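Local coordinates for aminotransferase, class III (PDB 6IO1), which catalyses (S)-enantioselective amino-group transfer as a thermostable omega-transaminase, with pyridoxal 5'-phosphate as its cofactor, at residues I129-Y134 with E309-A314; R133-L138 with G254-L259; K146-R151 with Q207-T212. All blocks are in the same frame, centred on the assembly; numbering follows the deposited sequence.

In the fold
Interactions 1 and 2 both use helix 121-138, and their centres lie only about 8 Å apart. One flank of the helix meets helix 305-312, another meets strand 256-260; Tyr135 links the two contacts, touching Leu256 and also Thr310, whose OG1 lies 3.4 Å from Tyr135 CE1. Interaction 3 lies beyond, its centre about 15 Å from that of interaction 2 and about 23 Å from that of interaction 1, where helix 198-216 packs on strand 146-150 of the same sheet. Ends of these helices and strands, and the loops after them, reach the cofactor pocket: Gly121, Ala122 and Asn125 at the start of helix 121-138, Asp260 at the end of strand 256-260, and Tyr154, His155 and Gly156 shortly after strand 146-150.

Interaction 1: I129-Y134 with E309-A314; sequences IKIARY and ETLASA
Leu311 lays its CD2 methyl obliquely against one side of the Tyr134 ring, 3.7 Å from Tyr134 CD2 and 4.0 Å from Tyr134 CE2. Its other branch turns to Ile131, where Leu311 CD1 comes within 4.2 Å of Ile131 CG2. A leucine suits this place because its forked end serves two neighbours one turn apart on helix 121-138. Tyr134 leaves that helix with CG anti to the backbone N (chi1 -178°), which carries the ring across towards helix 305-312 and sets its hydroxyl beyond the leucine, near the methyl of Ala314.

The hydroxyl is tied down by polar contacts. A water lying in the plane of the ring, 2.7 Å from Tyr134 OH, donates a hydrogen bond to the backbone carbonyl Leu311 O at 2.9 Å, so the tyrosine is linked to the same residue by its ring and, through water, by its oxygen. Arg316 NH2 also bonds to Tyr134 OH. On the partner segment, Ser313 folds back: Ser313 OG bonds to Thr310 O at 2.8 Å, and Ser313 N reaches that carbonyl from the same face, a double grip on the chain just beyond Leu311.

The contact is part of the dimer interface. Phe174 of the second subunit meets the Tyr134 ring, as does Phe318 of the same chain, and Leu20 of the second subunit packs on Ile131. With no direct hydrogen bond between them, segments 129-134 and 309-314 are joined by apolar packing and one bridging water, a task for which tyrosine provides both a greasy ring and a polar end.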
loop_
_atom_site.group_PDB
_atom_site.type_symbol
_atom_site.label_atom_id
_atom_site.label_comp_id
_atom_site.label_asym_id
_atom_site.label_seq_id
_atom_site.Cartn_x
_atom_site.Cartn_y
_atom_site.Cartn_z
ATOM N N ILE B 129 3.589 9.405 9.635
ATOM C CA ILE B 129 3.281 10.834 9.638
ATOM C C ILE B 129 1.943 11.084 10.327
ATOM O O ILE B 129 1.811 11.980 11.177
ATOM C CB ILE B 129 3.288 11.383 8.199
ATOM C CG1 ILE B 129 4.713 11.394 7.640
ATOM C CG2 ILE B 129 2.677 12.776 8.151
ATOM C CD1 ILE B 129 4.782 11.646 6.149
ATOM N N LYS B 130 0.933 10.284 9.974
ATOM C CA LYS B 130 -0.378 10.437 10.594
ATOM C C LYS B 130 -0.317 10.152 12.089
ATOM O O LYS B 130 -0.990 10.820 12.879
ATOM C CB LYS B 130 -1.395 9.525 9.907
ATOM C CG LYS B 130 -1.657 9.891 8.454
ATOM C CD LYS B 130 -2.708 8.992 7.821
ATOM C CE LYS B 130 -4.098 9.311 8.343
ATOM N NZ LYS B 130 -5.113 8.336 7.855
ATOM N N ILE B 131 0.486 9.166 12.497
ATOM C CA ILE B 131 0.620 8.844 13.915
ATOM C C ILE B 131 1.269 9.995 14.670
ATOM O O ILE B 131 0.854 10.330 15.781
ATOM C CB ILE B 131 1.399 7.529 14.099
ATOM C CG1 ILE B 131 0.498 6.331 13.803
ATOM C CG2 ILE B 131 1.957 7.423 15.512
ATOM C CD1 ILE B 131 1.197 4.999 13.924
ATOM N N ALA B 132 2.299 10.613 14.091
ATOM C CA ALA B 132 2.940 11.747 14.753
ATOM C C ALA B 132 1.961 12.904 14.928
ATOM O O ALA B 132 1.843 13.488 16.020
ATOM C CB ALA B 132 4.168 12.194 13.959
ATOM N N ARG B 133 1.235 13.241 13.857
ATOM C CA ARG B 133 0.276 14.338 13.944
ATOM C C ARG B 133 -0.841 14.020 14.934
ATOM O O ARG B 133 -1.243 14.880 15.727
ATOM C CB ARG B 133 -0.280 14.656 12.557
ATOM C CG ARG B 133 0.761 15.284 11.641
ATOM C CD ARG B 133 0.299 15.374 10.198
ATOM N NE ARG B 133 1.093 16.345 9.450
ATOM C CZ ARG B 133 1.064 16.481 8.129
ATOM N NH1 ARG B 133 0.288 15.697 7.394
ATOM N NH2 ARG B 133 1.824 17.395 7.540
ATOM N N TYR B 134 -1.348 12.784 14.911
ATOM C CA TYR B 134 -2.389 12.365 15.845
ATOM C C TYR B 134 -1.882 12.370 17.282
ATOM O O TYR B 134 -2.633 12.680 18.212
ATOM C CB TYR B 134 -2.888 10.975 15.448
ATOM C CG TYR B 134 -4.001 10.417 16.300
ATOM C CD1 TYR B 134 -5.182 11.121 16.492
ATOM C CD2 TYR B 134 -3.877 9.171 16.898
ATOM C CE1 TYR B 134 -6.203 10.603 17.266
ATOM C CE2 TYR B 134 -4.891 8.644 17.671
ATOM C CZ TYR B 134 -6.052 9.362 17.852
ATOM O OH TYR B 134 -7.062 8.838 18.624
ATOM N N GLU B 309 1.375 4.641 24.430
ATOM C CA GLU B 309 0.581 4.935 25.619
ATOM C C GLU B 309 -0.331 6.131 25.382
ATOM O O GLU B 309 -1.506 6.117 25.772
ATOM C CB GLU B 309 1.505 5.190 26.809
ATOM C CG GLU B 309 0.795 5.325 28.142
ATOM C CD GLU B 309 0.454 3.984 28.755
ATOM O OE1 GLU B 309 1.085 2.975 28.373
ATOM O OE2 GLU B 309 -0.444 3.937 29.622
ATOM N N THR B 310 0.192 7.170 24.725
ATOM C CA THR B 310 -0.631 8.330 24.398
ATOM C C THR B 310 -1.791 7.935 23.494
ATOM O O THR B 310 -2.939 8.336 23.724
ATOM C CB THR B 310 0.224 9.413 23.738
ATOM O OG1 THR B 310 1.200 9.890 24.672
ATOM C CG2 THR B 310 -0.647 10.578 23.286
ATOM N N LEU B 311 -1.509 7.140 22.458
ATOM C CA LEU B 311 -2.566 6.702 21.550
ATOM C C LEU B 311 -3.611 5.862 22.276
ATOM O O LEU B 311 -4.817 6.036 22.062
ATOM C CB LEU B 311 -1.971 5.914 20.382
ATOM C CG LEU B 311 -1.022 6.611 19.402
ATOM C CD1 LEU B 311 -1.145 5.989 18.019
ATOM C CD2 LEU B 311 -1.271 8.112 19.338
ATOM N N ALA B 312 -3.170 4.944 23.138
ATOM C CA ALA B 312 -4.071 4.047 23.847
ATOM C C ALA B 312 -4.763 4.705 25.033
ATOM O O ALA B 312 -5.623 4.070 25.654
ATOM C CB ALA B 312 -3.309 2.807 24.322
ATOM N N SER B 313 -4.415 5.948 25.364
ATOM C CA SER B 313 -5.086 6.636 26.460
ATOM C C SER B 313 -6.429 7.232 26.054
ATOM O O SER B 313 -7.188 7.655 26.933
ATOM C CB SER B 313 -4.185 7.740 27.020
ATOM O OG SER B 313 -4.180 8.874 26.169
ATOM N N ALA B 314 -6.740 7.275 24.761
ATOM C CA ALA B 314 -7.992 7.847 24.283
ATOM C C ALA B 314 -9.037 6.751 24.111
ATOM O O ALA B 314 -8.803 5.764 23.405
ATOM C CB ALA B 314 -7.776 8.586 22.961
HETATM O O HOH W 1 -6.283 6.427 19.623
#

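Interaction 2: R133-L138 with G254-L259; sequences RYYWWL and GILLIL
Trp136 and Leu256 run alongside one another head to tail, the indole reaching from helix 121-138 towards the strand and the leucine reaching back. The branch point comes nearest, Leu256 CG lying 3.8 Å from Trp136 NE1 in an oblique approach to the ring, with Leu256 CD1 almost as close to that nitrogen. The same CD1 methyl goes on to the neighbouring aromatic, 3.9 Å from Tyr135 CD2, again obliquely. Within the helix the two rings are turned sharply against each other and meet edge to face. The Tyr135 edge points at the Trp136 face, with Tyr135 CE2 3.7 Å above the indole plane and over its centre. Leucine suits a place against both rings because it is compact, branched and wholly apolar.

Strand 256-260 is a central parallel strand of the mixed seven-stranded sheet, consistent with the large domain of fold type I pyridoxal-phosphate enzymes, and this contact packs helix 121-138 on one side of it. Just before the strand, Gly254 closes helix 242-253 with a Schellman motif, its positive phi (77°) being easy for a residue without a side chain. Gly254 O lies near the indole plane at the ring's edge, 3.4 Å from Trp136 CZ2.

The polar ends of both aromatics find partners elsewhere in the chain. Trp136 NE1 donates to Ala222 O on the adjacent strand 221-226, which limits the rotation of the indole, and Arg144 makes a cation-pi contact with it. Tyr135 OH is hydrogen-bonded to Glu306 OE2, on helix 305-312.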
loop_
_atom_site.group_PDB
_atom_site.type_symbol
_atom_site.label_atom_id
_atom_site.label_comp_id
_atom_site.label_asym_id
_atom_site.label_seq_id
_atom_site.Cartn_x
_atom_site.Cartn_y
_atom_site.Cartn_z
ATOM N N ARG B 133 1.235 13.241 13.857
ATOM C CA ARG B 133 0.276 14.338 13.944
ATOM C C ARG B 133 -0.841 14.020 14.934
ATOM O O ARG B 133 -1.243 14.880 15.727
ATOM C CB ARG B 133 -0.280 14.656 12.557
ATOM C CG ARG B 133 0.761 15.284 11.641
ATOM C CD ARG B 133 0.299 15.374 10.198
ATOM N NE ARG B 133 1.093 16.345 9.450
ATOM C CZ ARG B 133 1.064 16.481 8.129
ATOM N NH1 ARG B 133 0.288 15.697 7.394
ATOM N NH2 ARG B 133 1.824 17.395 7.540
ATOM N N TYR B 134 -1.348 12.784 14.911
ATOM C CA TYR B 134 -2.389 12.365 15.845
ATOM C C TYR B 134 -1.882 12.370 17.282
ATOM O O TYR B 134 -2.633 12.680 18.212
ATOM C CB TYR B 134 -2.888 10.975 15.448
ATOM C CG TYR B 134 -4.001 10.417 16.300
ATOM C CD1 TYR B 134 -5.182 11.121 16.492
ATOM C CD2 TYR B 134 -3.877 9.171 16.898
ATOM C CE1 TYR B 134 -6.203 10.603 17.266
ATOM C CE2 TYR B 134 -4.891 8.644 17.671
ATOM C CZ TYR B 134 -6.052 9.362 17.852
ATOM O OH TYR B 134 -7.062 8.838 18.624
ATOM N N TYR B 135 -0.614 12.007 17.481
ATOM C CA TYR B 135 -0.013 12.034 18.809
ATOM C C TYR B 135 -0.001 13.448 19.362
ATOM O O TYR B 135 -0.400 13.685 20.509
ATOM C CB TYR B 135 1.404 11.457 18.741
ATOM C CG TYR B 135 2.282 11.730 19.946
ATOM C CD1 TYR B 135 2.306 10.855 21.023
ATOM C CD2 TYR B 135 3.109 12.848 19.994
ATOM C CE1 TYR B 135 3.114 11.092 22.120
ATOM C CE2 TYR B 135 3.918 13.095 21.089
ATOM C CZ TYR B 135 3.917 12.213 22.148
ATOM O OH TYR B 135 4.720 12.452 23.238
ATOM N N TRP B 136 0.458 14.408 18.557
ATOM C CA TRP B 136 0.440 15.795 19.016
ATOM C C TRP B 136 -0.986 16.303 19.209
ATOM O O TRP B 136 -1.250 17.103 20.114
ATOM C CB TRP B 136 1.223 16.685 18.055
ATOM C CG TRP B 136 2.699 16.467 18.166
ATOM C CD1 TRP B 136 3.541 16.061 17.175
ATOM C CD2 TRP B 136 3.509 16.619 19.342
ATOM N NE1 TRP B 136 4.825 15.962 17.654
ATOM C CE2 TRP B 136 4.832 16.298 18.982
ATOM C CE3 TRP B 136 3.243 17.001 20.663
ATOM C CZ2 TRP B 136 5.886 16.346 19.891
ATOM C CZ3 TRP B 136 4.293 17.047 21.564
ATOM C CH2 TRP B 136 5.597 16.722 21.175
ATOM N N TRP B 137 -1.919 15.852 18.365
ATOM C CA TRP B 137 -3.321 16.232 18.528
ATOM C C TRP B 137 -3.876 15.746 19.862
ATOM O O TRP B 137 -4.589 16.482 20.554
ATOM C CB TRP B 137 -4.144 15.676 17.364
ATOM C CG TRP B 137 -5.588 16.098 17.349
ATOM C CD1 TRP B 137 -6.089 17.290 16.913
ATOM C CD2 TRP B 137 -6.715 15.318 17.767
ATOM N NE1 TRP B 137 -7.457 17.305 17.044
ATOM C CE2 TRP B 137 -7.866 16.106 17.566
ATOM C CE3 TRP B 137 -6.863 14.033 18.298
ATOM C CZ2 TRP B 137 -9.146 15.652 17.876
ATOM C CZ3 TRP B 137 -8.136 13.583 18.605
ATOM C CH2 TRP B 137 -9.260 14.390 18.393
ATOM N N LEU B 138 -3.560 14.504 20.237
ATOM C CA LEU B 138 -4.010 13.968 21.517
ATOM C C LEU B 138 -3.382 14.710 22.690
ATOM O O LEU B 138 -3.968 14.765 23.777
ATOM C CB LEU B 138 -3.685 12.477 21.603
ATOM C CG LEU B 138 -4.548 11.535 20.760
ATOM C CD1 LEU B 138 -3.977 10.128 20.790
ATOM C CD2 LEU B 138 -5.987 11.540 21.248
ATOM N N GLY B 254 11.950 18.859 21.206
ATOM C CA GLY B 254 10.858 17.931 21.415
ATOM C C GLY B 254 10.273 17.355 20.148
ATOM O O GLY B 254 9.227 16.698 20.205
ATOM N N ILE B 255 10.918 17.586 19.006
ATOM C CA ILE B 255 10.415 17.108 17.726
ATOM C C ILE B 255 10.647 15.607 17.609
ATOM O O ILE B 255 11.744 15.108 17.895
ATOM C CB ILE B 255 11.089 17.878 16.580
ATOM C CG1 ILE B 255 10.694 19.355 16.635
ATOM C CG2 ILE B 255 10.731 17.276 15.237
ATOM C CD1 ILE B 255 11.584 20.258 15.816
ATOM N N LEU B 256 9.612 14.880 17.196
ATOM C CA LEU B 256 9.726 13.439 17.024
ATOM C C LEU B 256 10.664 13.110 15.868
ATOM O O LEU B 256 10.773 13.857 14.893
ATOM C CB LEU B 256 8.354 12.816 16.762
ATOM C CG LEU B 256 7.259 12.997 17.813
ATOM C CD1 LEU B 256 5.982 12.300 17.368
ATOM C CD2 LEU B 256 7.715 12.474 19.165
ATOM N N LEU B 257 11.356 11.982 15.990
ATOM C CA LEU B 257 12.247 11.492 14.947
ATOM C C LEU B 257 11.642 10.244 14.320
ATOM O O LEU B 257 11.460 9.228 15.000
ATOM C CB LEU B 257 13.637 11.190 15.505
ATOM C CG LEU B 257 14.575 10.471 14.535
ATOM C CD1 LEU B 257 14.798 11.300 13.277
ATOM C CD2 LEU B 257 15.893 10.157 15.209
ATOM N N ILE B 258 11.333 10.324 13.031
ATOM C CA ILE B 258 10.855 9.184 12.259
ATOM C C ILE B 258 12.020 8.695 11.410
ATOM O O ILE B 258 12.463 9.389 10.488
ATOM C CB ILE B 258 9.648 9.552 11.387
ATOM C CG1 ILE B 258 8.509 10.100 12.247
ATOM C CG2 ILE B 258 9.182 8.345 10.586
ATOM C CD1 ILE B 258 7.372 10.692 11.443
ATOM N N LEU B 259 12.523 7.503 11.713
ATOM C CA LEU B 259 13.628 6.916 10.967
ATOM C C LEU B 259 13.068 5.957 9.926
ATOM O O LEU B 259 12.373 4.994 10.271
ATOM C CB LEU B 259 14.603 6.196 11.897
ATOM C CG LEU B 259 16.041 6.155 11.380
ATOM C CD1 LEU B 259 16.606 7.563 11.247
ATOM C CD2 LEU B 259 16.913 5.305 12.282
#

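Interaction 3: K146-R151 with Q207-T212; sequences KILSRR and QELEET
Leu148, on strand 146-150, is met by Leu209 and Thr212, two residues three positions apart on one flank of helix 198-216. Earlier in the helix, Glu208 contributes its backbone: Glu208 O accepts from Thr212 N at 2.9 Å and from Thr212 OG1 at 3.0 Å, the two donors arriving from opposite faces of the carbonyl plane, with the hydroxyl oxygen standing 36° above it. The Glu208 carboxylate bonds to Thr185, just past the edge strand.

Leu209 follows; its CG stands opposite the backbone N (chi1 171°), a torsion that brings the end of the side chain down to the sheet although its stem does not aim there. Methyl meets methyl, Leu209 CD1 to Leu148 CD1 at 4.0 Å, the two side chains crossing at a slant. Ile246 and Val249 of helix 242-253 also touch Leu209, which therefore fills the seam between two helices and the sheet. Strand 181-184, helix 198-216 and strand 221-226 form a beta-alpha-beta crossover with its two strands parallel, and strand 146-150 lies between those two strands, beneath the helix.

Glu210 turns elsewhere, its OE1 making a salt bridge to Lys252 on helix 242-253. At Thr212 the helix again addresses the strand, and threonine suits the place because its hydroxyl, beside the backbone N (chi1 -66°), stays bonded within the helix while its methyl is left to face inward: Thr212 CG2 sits 4.3 Å from Leu148 CD2.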
loop_
_atom_site.group_PDB
_atom_site.type_symbol
_atom_site.label_atom_id
_atom_site.label_comp_id
_atom_site.label_asym_id
_atom_site.label_seq_id
_atom_site.Cartn_x
_atom_site.Cartn_y
_atom_site.Cartn_z
ATOM N N LYS B 146 3.627 20.167 11.092
ATOM C CA LYS B 146 4.658 20.280 10.066
ATOM C C LYS B 146 5.628 19.105 10.123
ATOM O O LYS B 146 5.988 18.633 11.201
ATOM C CB LYS B 146 5.422 21.595 10.219
ATOM C CG LYS B 146 4.562 22.835 10.054
ATOM C CD LYS B 146 5.401 24.099 10.130
ATOM C CE LYS B 146 4.526 25.336 10.239
ATOM N NZ LYS B 146 5.332 26.563 10.490
ATOM N N ILE B 147 6.070 18.642 8.958
ATOM C CA ILE B 147 6.984 17.510 8.861
ATOM C C ILE B 147 8.275 17.982 8.209
ATOM O O ILE B 147 8.251 18.550 7.111
ATOM C CB ILE B 147 6.369 16.341 8.070
ATOM C CG1 ILE B 147 5.093 15.847 8.755
ATOM C CG2 ILE B 147 7.376 15.209 7.927
ATOM C CD1 ILE B 147 5.346 15.017 9.998
ATOM N N LEU B 148 9.396 17.744 8.884
ATOM C CA LEU B 148 10.706 18.089 8.353
ATOM C C LEU B 148 11.249 16.933 7.524
ATOM O O LEU B 148 11.257 15.783 7.976
ATOM C CB LEU B 148 11.680 18.432 9.481
ATOM C CG LEU B 148 11.476 19.772 10.192
ATOM C CD1 LEU B 148 12.348 19.854 11.435
ATOM C CD2 LEU B 148 11.768 20.933 9.253
ATOM N N SER B 149 11.708 17.246 6.314
ATOM C CA SER B 149 12.309 16.274 5.417
ATOM C C SER B 149 13.498 16.941 4.740
ATOM O O SER B 149 13.809 18.107 5.001
ATOM C CB SER B 149 11.294 15.746 4.398
ATOM O OG SER B 149 11.812 14.627 3.698
ATOM N N ARG B 150 14.184 16.194 3.881
ATOM C CA ARG B 150 15.397 16.686 3.252
ATOM C C ARG B 150 15.314 16.565 1.736
ATOM O O ARG B 150 14.577 15.740 1.192
ATOM C CB ARG B 150 16.634 15.937 3.765
ATOM C CG ARG B 150 16.834 16.043 5.267
ATOM C CD ARG B 150 17.902 15.084 5.753
ATOM N NE ARG B 150 17.510 13.690 5.568
ATOM C CZ ARG B 150 18.287 12.652 5.859
ATOM N NH1 ARG B 150 19.492 12.849 6.376
ATOM N NH2 ARG B 150 17.851 11.417 5.657
ATOM N N ARG B 151 16.074 17.424 1.064
ATOM C CA ARG B 151 16.303 17.262 -0.363
ATOM C C ARG B 151 17.007 15.934 -0.607
ATOM O O ARG B 151 17.817 15.493 0.210
ATOM C CB ARG B 151 17.154 18.411 -0.909
ATOM C CG ARG B 151 16.487 19.776 -0.894
ATOM C CD ARG B 151 17.461 20.849 -1.360
ATOM N NE ARG B 151 16.826 22.155 -1.519
ATOM C CZ ARG B 151 16.315 22.603 -2.661
ATOM N NH1 ARG B 151 16.394 21.865 -3.760
ATOM N NH2 ARG B 151 15.755 23.803 -2.712
ATOM N N GLN B 207 23.397 23.988 12.045
ATOM C CA GLN B 207 22.997 25.391 12.051
ATOM C C GLN B 207 21.772 25.614 11.177
ATOM O O GLN B 207 20.834 26.327 11.570
ATOM C CB GLN B 207 24.166 26.251 11.573
ATOM C CG GLN B 207 23.938 27.747 11.611
ATOM C CD GLN B 207 25.229 28.515 11.406
ATOM O OE1 GLN B 207 25.834 29.001 12.362
ATOM N NE2 GLN B 207 25.666 28.614 10.156
ATOM N N GLU B 208 21.755 25.003 9.992
ATOM C CA GLU B 208 20.594 25.134 9.118
ATOM C C GLU B 208 19.342 24.558 9.768
ATOM O O GLU B 208 18.269 25.171 9.709
ATOM C CB GLU B 208 20.861 24.454 7.779
ATOM C CG GLU B 208 19.612 24.302 6.942
ATOM C CD GLU B 208 19.778 23.298 5.839
ATOM O OE1 GLU B 208 20.931 22.896 5.569
ATOM O OE2 GLU B 208 18.753 22.888 5.252
ATOM N N LEU B 209 19.457 23.384 10.395
ATOM C CA LEU B 209 18.298 22.773 11.041
ATOM C C LEU B 209 17.762 23.657 12.161
ATOM O O LEU B 209 16.549 23.881 12.267
ATOM C CB LEU B 209 18.663 21.388 11.579
ATOM C CG LEU B 209 17.617 20.714 12.472
ATOM C CD1 LEU B 209 16.291 20.565 11.738
ATOM C CD2 LEU B 209 18.116 19.365 12.964
ATOM N N GLU B 210 18.657 24.178 13.003
ATOM C CA GLU B 210 18.226 25.020 14.115
ATOM C C GLU B 210 17.541 26.286 13.617
ATOM O O GLU B 210 16.485 26.681 14.129
ATOM C CB GLU B 210 19.420 25.370 15.005
ATOM C CG GLU B 210 20.096 24.173 15.653
ATOM C CD GLU B 210 20.400 24.400 17.119
ATOM O OE1 GLU B 210 19.476 24.783 17.866
ATOM O OE2 GLU B 210 21.565 24.203 17.521
ATOM N N GLU B 211 18.132 26.946 12.618
ATOM C CA GLU B 211 17.542 28.183 12.113
ATOM C C GLU B 211 16.207 27.922 11.422
ATOM O O GLU B 211 15.277 28.733 11.532
ATOM C CB GLU B 211 18.544 28.896 11.207
ATOM C CG GLU B 211 19.746 29.373 12.008
ATOM C CD GLU B 211 20.589 30.413 11.302
ATOM O OE1 GLU B 211 20.294 31.613 11.454
ATOM O OE2 GLU B 211 21.566 30.028 10.629
ATOM N N THR B 212 16.082 26.798 10.706
ATOM C CA THR B 212 14.795 26.452 10.105
ATOM C C THR B 212 13.737 26.220 11.176
ATOM O O THR B 212 12.595 26.687 11.048
ATOM C CB THR B 212 14.942 25.218 9.216
ATOM O OG1 THR B 212 15.778 25.532 8.096
ATOM C CG2 THR B 212 13.578 24.766 8.710
#